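Side-chain contact in putative Nitroreductase (Desulfovibrio desulfuricans subsp. desulfuricans str. G20, PDB 3E39), which binds flavin mononucleotide and is probably an FMN-dependent oxidoreductase of the nitroreductase family: residues I64-T69 and H73-A78. Sequence-based numbering, arbitrary orientation.
Sequences ILAAHT and HIVRGA
Val-75 and Arg-76 of helix 72-77 pack against Leu-65, Ala-66 and Thr-69 through apolar and van der Waals contacts. Val-75 uses its two methyls separately. CG1 lies anti to the backbone N (chi1 173°) and reaches helix 61-66, where it is 3.9 Å from Leu-65 CB. The same methyl lies 4.1 Å from Ala-66 CB. CG2 of Val-75 turns to the residue that closes the type I turn from Ala-66 to Thr-69, and stands 3.8 Å from Thr-69 CG2.

The second element is a flat group laid over a methyl. Ala-66 CB sits over the centre of one face of the Arg-76 guanidinium, 3.5 Å from CZ of Arg-76. The arginine chain is extended from CG to NE, which carries the guanidinium across to helix 61-66. There NH1 of Arg-76 forms a salt bridge with Asp-63, one turn before Ala-66.

No hydrogen bond joins the two segments. The polar end of Thr-69 looks elsewhere: with chi1 at -175°, OG1 is turned away from its own backbone N and hydrogen-bonds to Glu-124, an FMN-binding residue, and to the backbone N of Tyr-71. This leaves CG2 for Val-75. Leu-65 and Val-75 also both touch Ile-81 of strand 80-87, and neighbouring Ile-74 touches the flavin.

The contact thus joins two short consecutive helices beside the sheet, near the FMN pocket. Its inner part is made mainly by apolar side chains; at the exposed arginine, the salt bridge to Asp-63 probably helps to hold the guanidinium flat over Ala-66.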
loop_
_atom_site.group_PDB
_atom_site.type_symbol
_atom_site.label_atom_id
_atom_site.label_comp_id
_atom_site.label_asym_id
_atom_site.label_seq_id
_atom_site.Cartn_x
_atom_site.Cartn_y
_atom_site.Cartn_z
ATOM N N ILE A 64 12.035 10.285 22.677
ATOM C CA ILE A 64 10.640 10.070 23.023
ATOM C C ILE A 64 10.116 8.853 22.274
ATOM O O ILE A 64 9.501 7.987 22.872
ATOM C CB ILE A 64 9.746 11.288 22.763
ATOM C CG1 ILE A 64 10.231 12.492 23.611
ATOM C CG2 ILE A 64 8.274 10.929 23.065
ATOM C CD1 ILE A 64 9.466 13.777 23.353
ATOM N N LEU A 65 10.342 8.799 20.962
ATOM C CA LEU A 65 9.944 7.636 20.163
ATOM C C LEU A 65 10.497 6.332 20.720
ATOM O O LEU A 65 9.760 5.350 20.886
ATOM C CB LEU A 65 10.383 7.802 18.692
ATOM C CG LEU A 65 9.678 8.907 17.896
ATOM C CD1 LEU A 65 10.318 9.045 16.511
ATOM C CD2 LEU A 65 8.186 8.609 17.768
ATOM N N ALA A 66 11.780 6.344 21.058
ATOM C CA ALA A 66 12.476 5.145 21.551
ATOM C C ALA A 66 11.912 4.651 22.868
ATOM O O ALA A 66 11.898 3.449 23.125
ATOM C CB ALA A 66 13.980 5.386 21.670
ATOM N N ALA A 67 11.455 5.563 23.712
ATOM C CA ALA A 67 10.878 5.163 25.007
ATOM C C ALA A 67 9.483 4.544 24.896
ATOM O O ALA A 67 8.958 4.074 25.899
ATOM C CB ALA A 67 10.822 6.359 25.974
ATOM N N HIS A 68 8.872 4.566 23.710
ATOM C CA HIS A 68 7.512 4.062 23.534
ATOM C C HIS A 68 7.420 2.944 22.498
ATOM O O HIS A 68 6.361 2.734 21.885
ATOM C CB HIS A 68 6.558 5.209 23.168
ATOM C CG HIS A 68 6.377 6.226 24.263
ATOM N ND1 HIS A 68 5.410 6.111 25.241
ATOM C CD2 HIS A 68 7.024 7.389 24.506
ATOM C CE1 HIS A 68 5.496 7.146 26.059
ATOM N NE2 HIS A 68 6.478 7.929 25.646
ATOM N N THR A 69 8.525 2.223 22.362
ATOM C CA THR A 69 8.648 1.070 21.487
ATOM C C THR A 69 9.648 0.040 22.011
ATOM O O THR A 69 10.635 0.364 22.676
ATOM C CB THR A 69 9.083 1.461 20.020
ATOM O OG1 THR A 69 9.074 0.297 19.181
ATOM C CG2 THR A 69 10.479 2.122 19.964
ATOM N N HIS A 73 16.287 -0.049 19.240
ATOM C CA HIS A 73 17.546 -0.163 18.499
ATOM C C HIS A 73 17.378 0.366 17.072
ATOM O O HIS A 73 18.243 1.081 16.568
ATOM C CB HIS A 73 18.093 -1.597 18.496
ATOM C CG HIS A 73 19.431 -1.718 17.835
ATOM N ND1 HIS A 73 20.574 -1.140 18.352
ATOM C CD2 HIS A 73 19.814 -2.348 16.699
ATOM C CE1 HIS A 73 21.598 -1.397 17.556
ATOM N NE2 HIS A 73 21.164 -2.130 16.544
ATOM N N ILE A 74 16.259 0.028 16.432
ATOM C CA ILE A 74 15.967 0.511 15.094
ATOM C C ILE A 74 15.776 2.026 15.151
ATOM O O ILE A 74 16.365 2.767 14.368
ATOM C CB ILE A 74 14.681 -0.164 14.515
ATOM C CG1 ILE A 74 14.905 -1.679 14.348
ATOM C CG2 ILE A 74 14.276 0.496 13.157
ATOM C CD1 ILE A 74 13.661 -2.470 13.921
ATOM N N VAL A 75 14.957 2.481 16.094
ATOM C CA VAL A 75 14.681 3.914 16.245
ATOM C C VAL A 75 15.958 4.714 16.469
ATOM O O VAL A 75 16.165 5.733 15.818
ATOM C CB VAL A 75 13.649 4.211 17.368
ATOM C CG1 VAL A 75 13.495 5.738 17.639
ATOM C CG2 VAL A 75 12.288 3.613 17.001
ATOM N N ARG A 76 16.818 4.273 17.373
ATOM C CA ARG A 76 18.030 5.053 17.641
ATOM C C ARG A 76 19.094 4.949 16.552
ATOM O O ARG A 76 19.966 5.813 16.452
ATOM C CB ARG A 76 18.633 4.679 18.987
ATOM C CG ARG A 76 17.741 4.954 20.162
ATOM C CD ARG A 76 18.536 4.709 21.445
ATOM N NE ARG A 76 17.685 4.659 22.626
ATOM C CZ ARG A 76 17.140 5.723 23.215
ATOM N NH1 ARG A 76 17.352 6.953 22.756
ATOM N NH2 ARG A 76 16.373 5.541 24.282
ATOM N N GLY A 77 19.023 3.907 15.741
ATOM C CA GLY A 77 19.996 3.698 14.662
ATOM C C GLY A 77 19.652 4.385 13.349
ATOM O O GLY A 77 20.533 4.659 12.529
ATOM N N ALA A 78 18.364 4.672 13.151
ATOM C CA ALA A 78 17.883 5.303 11.925
ATOM C C ALA A 78 18.401 6.725 11.798
ATOM O O ALA A 78 18.725 7.360 12.800
ATOM C CB ALA A 78 16.361 5.307 11.913
#